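Local coordinates for protein probable intron-encoded endonuclease 1 (Wickerhamomyces canadensis, PDB 6X1J) that is a LAGLIDADG homing endonuclease that binds its DNA recognition sequence and takes part in homing of the mitochondrial 21S rRNA gene intron, at residues F63-K68 / E72-V77; E37-G42 / L141-M146; K10-L15 / Y81-P86. All coordinates share one frame; numbering follows the deposited sequence.

Contact 1 of 3, residues F63-K68 / E72-V77. With nucleotides of chain B.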
loop_
_atom_site.group_PDB
_atom_site.type_symbol
_atom_site.label_atom_id
_atom_site.label_comp_id
_atom_site.label_asym_id
_atom_site.label_seq_id
_atom_site.Cartn_x
_atom_site.Cartn_y
_atom_site.Cartn_z
ATOM N N PHE A 63 -0.345 -9.838 -1.410
ATOM C CA PHE A 63 -0.370 -8.824 -2.486
ATOM C C PHE A 63 -1.354 -9.263 -3.579
ATOM O O PHE A 63 -1.354 -10.463 -3.943
ATOM C CB PHE A 63 1.014 -8.661 -3.099
ATOM C CG PHE A 63 2.136 -8.325 -2.143
ATOM C CD1 PHE A 63 2.261 -7.057 -1.606
ATOM C CD2 PHE A 63 3.119 -9.259 -1.831
ATOM C CE1 PHE A 63 3.322 -6.741 -0.771
ATOM C CE2 PHE A 63 4.180 -8.938 -0.993
ATOM C CZ PHE A 63 4.290 -7.672 -0.473
ATOM N N GLU A 64 -2.195 -8.342 -4.066
ATOM C CA GLU A 64 -3.058 -8.597 -5.251
ATOM C C GLU A 64 -3.257 -7.280 -5.988
ATOM O O GLU A 64 -3.826 -6.358 -5.365
ATOM C CB GLU A 64 -4.380 -9.256 -4.858
ATOM C CG GLU A 64 -5.234 -9.619 -6.061
ATOM C CD GLU A 64 -6.283 -10.680 -5.797
ATOM O OE1 GLU A 64 -6.529 -10.962 -4.611
ATOM O OE2 GLU A 64 -6.842 -11.238 -6.773
ATOM N N TRP A 65 -2.771 -7.191 -7.236
ATOM C CA TRP A 65 -2.963 -6.023 -8.130
ATOM C C TRP A 65 -3.359 -6.500 -9.528
ATOM O O TRP A 65 -2.982 -7.620 -9.911
ATOM C CB TRP A 65 -1.715 -5.121 -8.170
ATOM C CG TRP A 65 -1.531 -4.274 -6.942
ATOM C CD1 TRP A 65 -2.251 -3.156 -6.602
ATOM C CD2 TRP A 65 -0.546 -4.441 -5.898
ATOM N NE1 TRP A 65 -1.791 -2.628 -5.427
ATOM C CE2 TRP A 65 -0.755 -3.396 -4.959
ATOM C CE3 TRP A 65 0.481 -5.362 -5.649
ATOM C CZ2 TRP A 65 0.030 -3.254 -3.812
ATOM C CZ3 TRP A 65 1.263 -5.214 -4.522
ATOM C CH2 TRP A 65 1.023 -4.183 -3.605
ATOM N N LYS A 66 -4.075 -5.637 -10.250
ATOM C CA LYS A 66 -4.310 -5.724 -11.713
ATOM C C LYS A 66 -3.008 -5.465 -12.449
ATOM O O LYS A 66 -2.737 -6.210 -13.353
ATOM C CB LYS A 66 -5.337 -4.674 -12.156
ATOM C CG LYS A 66 -5.743 -4.733 -13.624
ATOM C CD LYS A 66 -6.709 -3.619 -14.032
ATOM C CE LYS A 66 -7.213 -3.816 -15.447
ATOM N NZ LYS A 66 -8.265 -4.868 -15.484
ATOM N N ASN A 67 -2.252 -4.424 -12.080
ATOM C CA ASN A 67 -1.070 -3.977 -12.846
ATOM C C ASN A 67 0.142 -4.896 -12.586
ATOM O O ASN A 67 0.609 -5.019 -11.460
ATOM C CB ASN A 67 -0.827 -2.515 -12.546
ATOM C CG ASN A 67 0.199 -1.888 -13.462
ATOM O OD1 ASN A 67 -0.078 -0.877 -14.099
ATOM N ND2 ASN A 67 1.395 -2.444 -13.507
ATOM N N LYS A 68 0.701 -5.472 -13.636
ATOM C CA LYS A 68 1.789 -6.471 -13.552
ATOM C C LYS A 68 3.080 -5.765 -13.190
ATOM O O LYS A 68 3.845 -6.261 -12.331
ATOM C CB LYS A 68 1.938 -7.178 -14.902
ATOM C CG LYS A 68 2.965 -8.309 -14.958
ATOM C CD LYS A 68 2.991 -9.004 -16.331
ATOM C CE LYS A 68 3.815 -10.279 -16.357
ATOM N NZ LYS A 68 5.221 -9.944 -16.645
ATOM N N GLU A 72 5.255 -6.450 -9.554
ATOM C CA GLU A 72 6.666 -6.904 -9.699
ATOM C C GLU A 72 7.625 -5.905 -9.019
ATOM O O GLU A 72 8.614 -6.345 -8.344
ATOM C CB GLU A 72 7.052 -7.077 -11.169
ATOM C CG GLU A 72 6.479 -8.320 -11.813
ATOM C CD GLU A 72 6.723 -8.400 -13.315
ATOM O OE1 GLU A 72 7.468 -7.535 -13.871
ATOM O OE2 GLU A 72 6.145 -9.294 -13.934
ATOM N N HIS A 73 7.285 -4.620 -9.065
ATOM C CA HIS A 73 8.007 -3.557 -8.316
ATOM C C HIS A 73 7.912 -3.771 -6.782
ATOM O O HIS A 73 8.943 -3.592 -6.099
ATOM C CB HIS A 73 7.453 -2.192 -8.717
ATOM C CG HIS A 73 8.027 -1.091 -7.900
ATOM N ND1 HIS A 73 9.318 -0.617 -8.104
ATOM C CD2 HIS A 73 7.499 -0.392 -6.872
ATOM C CE1 HIS A 73 9.553 0.361 -7.258
ATOM N NE2 HIS A 73 8.455 0.510 -6.482
ATOM N N ILE A 74 6.719 -4.067 -6.256
ATOM C CA ILE A 74 6.474 -4.230 -4.787
ATOM C C ILE A 74 7.280 -5.453 -4.310
ATOM O O ILE A 74 8.084 -5.340 -3.355
ATOM C CB ILE A 74 4.961 -4.351 -4.502
ATOM C CG1 ILE A 74 4.199 -3.062 -4.843
ATOM C CG2 ILE A 74 4.727 -4.771 -3.061
ATOM C CD1 ILE A 74 4.623 -1.865 -4.034
ATOM N N VAL A 75 7.160 -6.565 -5.029
ATOM C CA VAL A 75 7.967 -7.784 -4.761
ATOM C C VAL A 75 9.464 -7.450 -4.750
ATOM O O VAL A 75 10.123 -7.946 -3.829
ATOM C CB VAL A 75 7.597 -8.949 -5.679
ATOM C CG1 VAL A 75 8.632 -10.063 -5.608
ATOM C CG2 VAL A 75 6.236 -9.505 -5.311
ATOM N N ARG A 76 10.014 -6.644 -5.659
ATOM C CA ARG A 76 11.468 -6.294 -5.581
ATOM C C ARG A 76 11.725 -5.521 -4.278
ATOM O O ARG A 76 12.712 -5.872 -3.604
ATOM C CB ARG A 76 11.999 -5.559 -6.815
ATOM C CG ARG A 76 12.239 -6.462 -8.024
ATOM C CD ARG A 76 12.882 -5.854 -9.283
ATOM N NE ARG A 76 12.244 -4.620 -9.757
ATOM C CZ ARG A 76 11.163 -4.521 -10.565
ATOM N NH1 ARG A 76 10.680 -3.325 -10.872
ATOM N NH2 ARG A 76 10.546 -5.594 -11.046
ATOM N N VAL A 77 10.853 -4.579 -3.855
ATOM C CA VAL A 77 11.063 -3.815 -2.569
ATOM C C VAL A 77 11.179 -4.792 -1.370
ATOM O O VAL A 77 12.040 -4.617 -0.511
ATOM C CB VAL A 77 9.948 -2.771 -2.322
ATOM C CG1 VAL A 77 10.113 -2.104 -0.963
ATOM C CG2 VAL A 77 9.875 -1.721 -3.402
ATOM P P DA B 14 -6.037 -2.836 -7.961
ATOM O OP1 DA B 14 -5.538 -1.540 -7.416
ATOM O OP2 DA B 14 -5.282 -3.300 -9.190
ATOM O "O5'" DA B 14 -6.149 -4.019 -6.901
ATOM C "C5'" DA B 14 -6.040 -3.851 -5.469
ATOM C "C4'" DA B 14 -7.392 -3.552 -4.865
ATOM O "O4'" DA B 14 -8.397 -4.485 -5.363
ATOM C "C3'" DA B 14 -7.479 -3.611 -3.344
ATOM O "O3'" DA B 14 -8.500 -2.654 -3.040
ATOM C "C2'" DA B 14 -8.077 -4.989 -3.107
ATOM C "C1'" DA B 14 -9.037 -5.116 -4.275
ATOM N N9 DA B 14 -9.404 -6.459 -4.700
ATOM C C8 DA B 14 -8.766 -7.252 -5.620
ATOM N N7 DA B 14 -9.335 -8.420 -5.794
ATOM C C5 DA B 14 -10.410 -8.400 -4.918
ATOM C C6 DA B 14 -11.401 -9.344 -4.618
ATOM N N6 DA B 14 -11.500 -10.528 -5.218
ATOM N N1 DA B 14 -12.319 -9.017 -3.687
ATOM C C2 DA B 14 -12.223 -7.830 -3.085
ATOM N N3 DA B 14 -11.343 -6.854 -3.286
ATOM C C4 DA B 14 -10.452 -7.207 -4.225
ATOM P P DA B 13 -10.638 -4.141 -13.233
ATOM O OP1 DA B 13 -10.395 -2.869 -13.987
ATOM O OP2 DA B 13 -10.152 -5.427 -13.728
ATOM O "O5'" DA B 13 -9.992 -3.986 -11.778
ATOM C "C5'" DA B 13 -9.905 -2.713 -11.146
ATOM C "C4'" DA B 13 -9.511 -2.869 -9.694
ATOM O "O4'" DA B 13 -10.412 -3.753 -8.977
ATOM C "C3'" DA B 13 -8.117 -3.430 -9.439
ATOM O "O3'" DA B 13 -7.551 -2.698 -8.343
ATOM C "C2'" DA B 13 -8.389 -4.876 -9.089
ATOM C "C1'" DA B 13 -9.678 -4.768 -8.323
ATOM N N9 DA B 13 -10.513 -5.974 -8.294
ATOM C C8 DA B 13 -10.429 -7.115 -9.054
ATOM N N7 DA B 13 -11.333 -8.020 -8.750
ATOM C C5 DA B 13 -12.080 -7.421 -7.750
ATOM C C6 DA B 13 -13.197 -7.849 -7.016
ATOM N N6 DA B 13 -13.797 -9.028 -7.186
ATOM N N1 DA B 13 -13.685 -7.010 -6.076
ATOM C C2 DA B 13 -13.085 -5.831 -5.888
ATOM N N3 DA B 13 -12.021 -5.327 -6.500
ATOM C C4 DA B 13 -11.586 -6.161 -7.457
ATOM P P DC B 15 -8.695 -1.973 -1.599
ATOM O OP1 DC B 15 -10.134 -1.650 -1.464
ATOM O OP2 DC B 15 -7.602 -0.948 -1.387
ATOM O "O5'" DC B 15 -8.606 -3.134 -0.557
ATOM C "C5'" DC B 15 -7.444 -3.682 0.040
ATOM C "C4'" DC B 15 -8.113 -4.652 0.982
ATOM O "O4'" DC B 15 -8.852 -5.645 0.234
ATOM C "C3'" DC B 15 -7.344 -5.372 2.098
ATOM O "O3'" DC B 15 -8.051 -4.811 3.219
ATOM C "C2'" DC B 15 -7.416 -6.828 1.661
ATOM C "C1'" DC B 15 -8.728 -6.901 0.871
ATOM N N1 DC B 15 -8.785 -7.942 -0.173
ATOM C C2 DC B 15 -9.885 -8.814 -0.220
ATOM O O2 DC B 15 -10.791 -8.686 0.617
ATOM N N3 DC B 15 -9.916 -9.785 -1.158
ATOM C C4 DC B 15 -8.933 -9.873 -2.057
ATOM N N4 DC B 15 -9.004 -10.841 -2.965
ATOM C C5 DC B 15 -7.819 -8.981 -2.051
ATOM C C6 DC B 15 -7.769 -8.062 -1.083
#

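Contact 2 of 3, residues E37-G42 / L141-M146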
loop_
_atom_site.group_PDB
_atom_site.type_symbol
_atom_site.label_atom_id
_atom_site.label_comp_id
_atom_site.label_asym_id
_atom_site.label_seq_id
_atom_site.Cartn_x
_atom_site.Cartn_y
_atom_site.Cartn_z
ATOM N N GLU A 37 9.910 0.023 5.367
ATOM C CA GLU A 37 8.964 0.372 6.445
ATOM C C GLU A 37 8.042 1.438 5.853
ATOM O O GLU A 37 6.830 1.270 5.994
ATOM C CB GLU A 37 9.702 0.839 7.701
ATOM C CG GLU A 37 8.777 1.158 8.856
ATOM C CD GLU A 37 9.403 2.034 9.937
ATOM O OE1 GLU A 37 10.573 1.784 10.278
ATOM O OE2 GLU A 37 8.722 2.975 10.433
ATOM N N GLU A 38 8.637 2.470 5.247
ATOM C CA GLU A 38 7.926 3.676 4.728
ATOM C C GLU A 38 7.088 3.267 3.530
ATOM O O GLU A 38 5.933 3.693 3.454
ATOM C CB GLU A 38 8.878 4.839 4.414
ATOM C CG GLU A 38 9.583 5.355 5.660
ATOM C CD GLU A 38 10.634 6.429 5.421
ATOM O OE1 GLU A 38 10.636 7.059 4.337
ATOM O OE2 GLU A 38 11.446 6.649 6.334
ATOM N N THR A 39 7.615 2.419 2.647
ATOM C CA THR A 39 6.806 1.841 1.550
ATOM C C THR A 39 5.561 1.172 2.165
ATOM O O THR A 39 4.427 1.388 1.696
ATOM C CB THR A 39 7.636 0.848 0.717
ATOM O OG1 THR A 39 8.753 1.527 0.130
ATOM C CG2 THR A 39 6.779 0.228 -0.345
ATOM N N LEU A 40 5.781 0.343 3.169
ATOM C CA LEU A 40 4.761 -0.606 3.660
ATOM C C LEU A 40 3.685 0.205 4.399
ATOM O O LEU A 40 2.499 -0.185 4.384
ATOM C CB LEU A 40 5.430 -1.618 4.595
ATOM C CG LEU A 40 4.471 -2.576 5.310
ATOM C CD1 LEU A 40 3.508 -3.231 4.341
ATOM C CD2 LEU A 40 5.205 -3.654 6.076
ATOM N N ILE A 41 4.064 1.313 5.003
ATOM C CA ILE A 41 3.040 2.178 5.681
ATOM C C ILE A 41 2.057 2.664 4.608
ATOM O O ILE A 41 0.829 2.641 4.856
ATOM C CB ILE A 41 3.713 3.325 6.457
ATOM C CG1 ILE A 41 4.348 2.776 7.735
ATOM C CG2 ILE A 41 2.750 4.474 6.724
ATOM C CD1 ILE A 41 5.542 3.581 8.181
ATOM N N GLY A 42 2.569 3.090 3.464
ATOM C CA GLY A 42 1.708 3.481 2.331
ATOM C C GLY A 42 0.829 2.328 1.876
ATOM O O GLY A 42 -0.387 2.555 1.655
ATOM N N LEU A 141 3.426 8.345 1.289
ATOM C CA LEU A 141 2.326 9.058 0.553
ATOM C C LEU A 141 2.229 8.552 -0.890
ATOM O O LEU A 141 1.084 8.381 -1.368
ATOM C CB LEU A 141 2.581 10.562 0.502
ATOM C CG LEU A 141 2.227 11.365 1.748
ATOM C CD1 LEU A 141 2.499 12.827 1.469
ATOM C CD2 LEU A 141 0.779 11.151 2.141
ATOM N N ALA A 142 3.375 8.316 -1.549
ATOM C CA ALA A 142 3.428 7.895 -2.977
ATOM C C ALA A 142 2.799 6.521 -3.122
ATOM O O ALA A 142 2.026 6.304 -4.069
ATOM C CB ALA A 142 4.843 7.882 -3.508
ATOM N N TYR A 143 3.153 5.610 -2.237
ATOM C CA TYR A 143 2.622 4.224 -2.265
ATOM C C TYR A 143 1.122 4.249 -1.960
ATOM O O TYR A 143 0.371 3.552 -2.638
ATOM C CB TYR A 143 3.529 3.304 -1.426
ATOM C CG TYR A 143 4.816 2.971 -2.144
ATOM C CD1 TYR A 143 4.871 1.970 -3.115
ATOM C CD2 TYR A 143 5.963 3.731 -1.957
ATOM C CE1 TYR A 143 6.040 1.696 -3.837
ATOM C CE2 TYR A 143 7.135 3.480 -2.676
ATOM C CZ TYR A 143 7.172 2.469 -3.622
ATOM O OH TYR A 143 8.341 2.234 -4.298
ATOM N N TRP A 144 0.689 5.014 -0.957
ATOM C CA TRP A 144 -0.744 5.176 -0.624
ATOM C C TRP A 144 -1.454 5.660 -1.882
ATOM O O TRP A 144 -2.488 5.113 -2.245
ATOM C CB TRP A 144 -0.878 6.195 0.474
ATOM C CG TRP A 144 -2.249 6.363 1.018
ATOM C CD1 TRP A 144 -3.336 5.554 0.862
ATOM C CD2 TRP A 144 -2.603 7.357 1.982
ATOM N NE1 TRP A 144 -4.367 6.023 1.630
ATOM C CE2 TRP A 144 -3.943 7.131 2.319
ATOM C CE3 TRP A 144 -1.911 8.432 2.559
ATOM C CZ2 TRP A 144 -4.613 7.944 3.242
ATOM C CZ3 TRP A 144 -2.575 9.259 3.434
ATOM C CH2 TRP A 144 -3.905 9.002 3.776
ATOM N N PHE A 145 -0.866 6.629 -2.550
ATOM C CA PHE A 145 -1.475 7.220 -3.769
ATOM C C PHE A 145 -1.489 6.210 -4.940
ATOM O O PHE A 145 -2.514 6.090 -5.641
ATOM C CB PHE A 145 -0.799 8.556 -4.116
ATOM C CG PHE A 145 -1.518 9.260 -5.248
ATOM C CD1 PHE A 145 -2.702 9.941 -5.018
ATOM C CD2 PHE A 145 -1.078 9.131 -6.553
ATOM C CE1 PHE A 145 -3.432 10.477 -6.069
ATOM C CE2 PHE A 145 -1.800 9.688 -7.601
ATOM C CZ PHE A 145 -2.972 10.356 -7.357
ATOM N N MET A 146 -0.426 5.436 -5.188
ATOM C CA MET A 146 -0.448 4.472 -6.329
ATOM C C MET A 146 -1.512 3.413 -6.034
ATOM O O MET A 146 -2.239 2.989 -6.946
ATOM C CB MET A 146 0.931 3.843 -6.562
ATOM C CG MET A 146 1.981 4.882 -6.973
ATOM S SD MET A 146 3.609 4.231 -7.498
ATOM C CE MET A 146 4.510 4.125 -5.953
HETATM O O HOH W 1 10.243 2.108 -2.032
#

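Contact 3 of 3, residues K10-L15 / Y81-P86. With nucleotides of chain C.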
loop_
_atom_site.group_PDB
_atom_site.type_symbol
_atom_site.label_atom_id
_atom_site.label_comp_id
_atom_site.label_asym_id
_atom_site.label_seq_id
_atom_site.Cartn_x
_atom_site.Cartn_y
_atom_site.Cartn_z
ATOM N N LYS A 10 16.885 -18.616 -3.728
ATOM C CA LYS A 10 16.846 -19.547 -4.896
ATOM C C LYS A 10 16.504 -20.970 -4.427
ATOM O O LYS A 10 15.604 -21.590 -5.020
ATOM C CB LYS A 10 18.216 -19.564 -5.589
ATOM C CG LYS A 10 18.313 -18.892 -6.956
ATOM C CD LYS A 10 18.436 -19.890 -8.109
ATOM C CE LYS A 10 17.231 -19.939 -9.033
ATOM N NZ LYS A 10 17.355 -18.960 -10.140
ATOM N N ASP A 11 17.204 -21.435 -3.386
ATOM C CA ASP A 11 17.188 -22.832 -2.868
ATOM C C ASP A 11 15.857 -23.126 -2.155
ATOM O O ASP A 11 15.469 -24.310 -2.087
ATOM C CB ASP A 11 18.401 -23.069 -1.956
ATOM C CG ASP A 11 19.755 -22.847 -2.628
ATOM O OD1 ASP A 11 19.876 -23.155 -3.834
ATOM O OD2 ASP A 11 20.683 -22.363 -1.946
ATOM N N LEU A 12 15.155 -22.107 -1.651
ATOM C CA LEU A 12 13.904 -22.317 -0.869
ATOM C C LEU A 12 12.757 -22.668 -1.824
ATOM O O LEU A 12 11.729 -23.213 -1.355
ATOM C CB LEU A 12 13.599 -21.061 -0.049
ATOM C CG LEU A 12 14.414 -20.881 1.232
ATOM C CD1 LEU A 12 15.901 -21.134 1.012
ATOM C CD2 LEU A 12 14.200 -19.487 1.797
ATOM N N LEU A 13 12.919 -22.382 -3.115
ATOM C CA LEU A 13 11.819 -22.470 -4.118
ATOM C C LEU A 13 11.284 -23.911 -4.240
ATOM O O LEU A 13 12.010 -24.767 -4.803
ATOM C CB LEU A 13 12.342 -21.948 -5.462
ATOM C CG LEU A 13 11.343 -21.988 -6.622
ATOM C CD1 LEU A 13 10.004 -21.348 -6.242
ATOM C CD2 LEU A 13 11.936 -21.311 -7.849
ATOM N N GLY A 14 10.054 -24.154 -3.757
ATOM C CA GLY A 14 9.327 -25.437 -3.866
ATOM C C GLY A 14 9.437 -26.309 -2.615
ATOM O O GLY A 14 8.710 -27.325 -2.552
ATOM N N LEU A 15 10.316 -25.980 -1.659
ATOM C CA LEU A 15 10.435 -26.715 -0.372
ATOM C C LEU A 15 9.108 -26.595 0.372
ATOM O O LEU A 15 8.445 -25.545 0.241
ATOM C CB LEU A 15 11.560 -26.140 0.488
ATOM C CG LEU A 15 12.953 -26.706 0.236
ATOM C CD1 LEU A 15 13.332 -26.612 -1.236
ATOM C CD2 LEU A 15 13.971 -25.982 1.103
ATOM N N TYR A 81 11.674 -11.429 1.371
ATOM C CA TYR A 81 10.562 -12.010 2.169
ATOM C C TYR A 81 9.635 -12.807 1.261
ATOM O O TYR A 81 8.675 -13.412 1.810
ATOM C CB TYR A 81 9.787 -10.929 2.952
ATOM C CG TYR A 81 10.618 -10.182 3.967
ATOM C CD1 TYR A 81 10.817 -10.700 5.237
ATOM C CD2 TYR A 81 11.222 -8.968 3.663
ATOM C CE1 TYR A 81 11.586 -10.038 6.181
ATOM C CE2 TYR A 81 12.024 -8.310 4.577
ATOM C CZ TYR A 81 12.209 -8.850 5.844
ATOM O OH TYR A 81 12.990 -8.225 6.769
ATOM N N VAL A 82 9.891 -12.754 -0.052
ATOM C CA VAL A 82 9.022 -13.301 -1.144
ATOM C C VAL A 82 9.785 -14.375 -1.940
ATOM O O VAL A 82 10.727 -14.003 -2.701
ATOM C CB VAL A 82 8.541 -12.210 -2.123
ATOM C CG1 VAL A 82 7.544 -12.802 -3.113
ATOM C CG2 VAL A 82 7.941 -11.016 -1.398
ATOM N N ILE A 83 9.374 -15.633 -1.786
ATOM C CA ILE A 83 10.110 -16.830 -2.290
ATOM C C ILE A 83 9.753 -17.017 -3.774
ATOM O O ILE A 83 10.667 -17.208 -4.571
ATOM C CB ILE A 83 9.745 -18.061 -1.423
ATOM C CG1 ILE A 83 10.449 -18.014 -0.069
ATOM C CG2 ILE A 83 10.014 -19.377 -2.139
ATOM C CD1 ILE A 83 10.016 -19.103 0.878
ATOM N N SER A 84 8.456 -16.970 -4.095
ATOM C CA SER A 84 7.864 -17.297 -5.424
ATOM C C SER A 84 7.475 -16.014 -6.154
ATOM O O SER A 84 7.029 -15.031 -5.551
ATOM C CB SER A 84 6.651 -18.213 -5.305
ATOM O OG SER A 84 6.985 -19.456 -4.704
ATOM N N PRO A 85 7.642 -15.988 -7.490
ATOM C CA PRO A 85 7.173 -14.862 -8.292
ATOM C C PRO A 85 5.650 -14.699 -8.342
ATOM O O PRO A 85 4.855 -15.616 -8.042
ATOM C CB PRO A 85 7.727 -15.174 -9.693
ATOM C CG PRO A 85 8.880 -16.118 -9.435
ATOM C CD PRO A 85 8.378 -16.979 -8.292
ATOM N N PRO A 86 5.213 -13.477 -8.717
ATOM C CA PRO A 86 3.801 -13.194 -8.948
ATOM C C PRO A 86 3.192 -14.153 -9.967
ATOM O O PRO A 86 3.835 -14.422 -10.961
ATOM C CB PRO A 86 3.803 -11.786 -9.521
ATOM C CG PRO A 86 5.083 -11.175 -8.951
ATOM C CD PRO A 86 6.079 -12.308 -8.927
ATOM P P DC C 8 5.891 -19.693 -1.182
ATOM O OP1 DC C 8 6.921 -19.861 -2.229
ATOM O OP2 DC C 8 5.396 -18.339 -0.879
ATOM O "O5'" DC C 8 4.529 -20.473 -1.417
ATOM C "C5'" DC C 8 4.578 -21.649 -2.175
ATOM C "C4'" DC C 8 3.186 -22.195 -2.339
ATOM O "O4'" DC C 8 2.453 -22.161 -1.097
ATOM C "C3'" DC C 8 2.321 -21.455 -3.363
ATOM O "O3'" DC C 8 1.751 -22.367 -4.287
ATOM C "C2'" DC C 8 1.218 -20.823 -2.538
ATOM C "C1'" DC C 8 1.114 -21.814 -1.411
ATOM N N1 DC C 8 0.472 -21.320 -0.194
ATOM C C2 DC C 8 -0.669 -21.974 0.278
ATOM O O2 DC C 8 -1.115 -22.944 -0.356
ATOM N N3 DC C 8 -1.273 -21.522 1.397
ATOM C C4 DC C 8 -0.780 -20.461 2.036
ATOM N N4 DC C 8 -1.401 -20.058 3.140
ATOM C C5 DC C 8 0.386 -19.779 1.579
ATOM C C6 DC C 8 0.977 -20.242 0.473
#

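Contact 1 of 3, residues F63-K68 / E72-V77
Ile74 packs against two aromatic rings, Phe63 and Trp65, whose side chains lie on the same side of strand 60-65. Ile74 CB already lies 3.8 Å from Trp65 CZ3, and there the side chain forks. Ile74 CG1 meets the far end of the indole, 3.6 Å from Trp65 CH2. Ile74 CG2, anti to the backbone N, lies tightly against Phe63, 3.3 Å from Phe63 CE1. CD1 at the tip turns to Tyr143 of helix 138-148. A beta-branched residue suits this place because its two arms serve two rings at once. This is the strand-to-helix connection of a LAGLIDADG domain, where helix 68-77 packs on one face of the antiparallel sheet while the other meets DNA. Glu64, the strand residue between the two aromatics, faces the DNA, and its OE1 accepts a bond from N4 of DC15 of chain B (3.0 Å). Just past the strand, Lys66 N donates to OP2 of DA14 of chain B (2.8 Å). Trp65 NE1 bonds Asp47, a potassium ligand. At the first turn of the helix, Lys68 and Glu72 pair twice: Glu72 N donates to Lys68 O, and Lys68 NZ, its chain bent only at the last torsion, reaches the syn lone pair of Glu72 OE2 at 2.9 Å.

Contact 2 of 3, residues E37-G42 / L141-M146
The first torsions of Thr39 and Tyr143 bring a methyl group over a ring. In Thr39 (chi1 -61°) the hydroxyl lies beside the backbone N and the methyl CG2 points anti to it; in Tyr143 (chi1 -76°) CG lies on the side of the N, which swings the ring obliquely across the flank of segment 37-42, beneath the threonine. Thr39 CG2 therefore comes down over the middle of the phenol ring of Tyr143, almost along its normal and 3.6 Å from the centroid, a CH-pi contact. Met146 CE lies against the opposite face, offset toward the rim, and the ring is sandwiched between two methyl groups. Threonine fits because its two branches do different work: while CG2 packs, OG1 bonds Ile35 O in its own helix and accepts a hydrogen bond from a water, 2.7 Å away. The same water lies 3.0 Å from Tyr143 OH, which has His73 NE2 as a further partner, so this buried hydroxyl is satisfied. One turn along, the backbones themselves touch. The bare CA of Gly42 approaches both Tyr143 CB and Trp144 CA to 4.2 Å, so glycine suits this close crossing; Gly42 O then receives a CA-H...O contact from Trp144 CA at 3.5 Å. The indole of Trp144 turns to Leu178 and Leu182 of helix 172-186. The short segments have axes 7.3 Å apart, with a signed crossing of -35°. The chain carries on from helix 34-45 to Gly46 and Asp47, and helix 138-148 holds Asp147 and Asp148; Gly46 shares one potassium with Asp148, Asp47 the other with Asp147. Two helices running in the same general direction, packed through a glycine and leading to acidic residues at the metal sites, are the hallmark of paired LAGLIDADG motifs.

Contact 3 of 3, residues K10-L15 / Y81-P86
Ile83 and Ser84, in the loop that leads from helix 68-77 into strand 87-92, lie against Leu12 and Leu13 of an N-terminal type II beta turn, Leu12 to Leu15, closed by Leu15 N and Leu12 O. Gly14 occupies the third place of that turn, where the backbone takes a positive phi (98°) that glycine readily adopts. Along the second segment, Tyr81 comes first and anchors the loop to the protein, its ring in T-shaped contacts with His109 and Phe112. Val82 follows, and its carbonyl oxygen accepts a bond from Lys9 NZ, a further tie to the N-terminal segment. Ile83 then brings its side chain to the turn. Ile83 CD1, at the end of an extended branch, lies 4.2 Å from Leu12 CB, and Ile83 CG2 lies 4.1 Å from Leu13 CA; a branched aliphatic residue thus reaches two successive residues of the turn. Leu12 also packs on Ile22 and Tyr25 of helix 20-26. Ile83 CG2 also faces the DNA backbone, 3.1 Å from OP1 of DC8 of chain C. Ser84, small and polar, suits the edge where this apolar patch gives way to phosphate. Ser84 OG donates to the same oxygen, the modelled distance to OP1 of DC8 of chain C being an unusually short 2.5 Å, while Leu13 CD1 sits 3.9 Å from Ser84 OG.

Contacts 1 and 2, with centres about 13 Å apart, share one core: His73 NE2 lies 2.8 Å from Tyr143 OH, and Val77 CG1 packs 4.0 Å from Thr39 OG1. Helix 68-77 thereby ties the DNA-binding sheet to the central helix pair, and both contacts lie near the metal sites, with the side chains of Trp65 and Trp144 about 5 and 6 Å from a potassium ion. On its other flank the same helix reaches contact 3, where Val75 CG1 lies 3.9 Å from Val82 CG1. Contact 3 is peripheral, its centre about 25 Å from that of contact 2, and it meets a phosphate of DNA chain C, whereas contact 1 meets chain B.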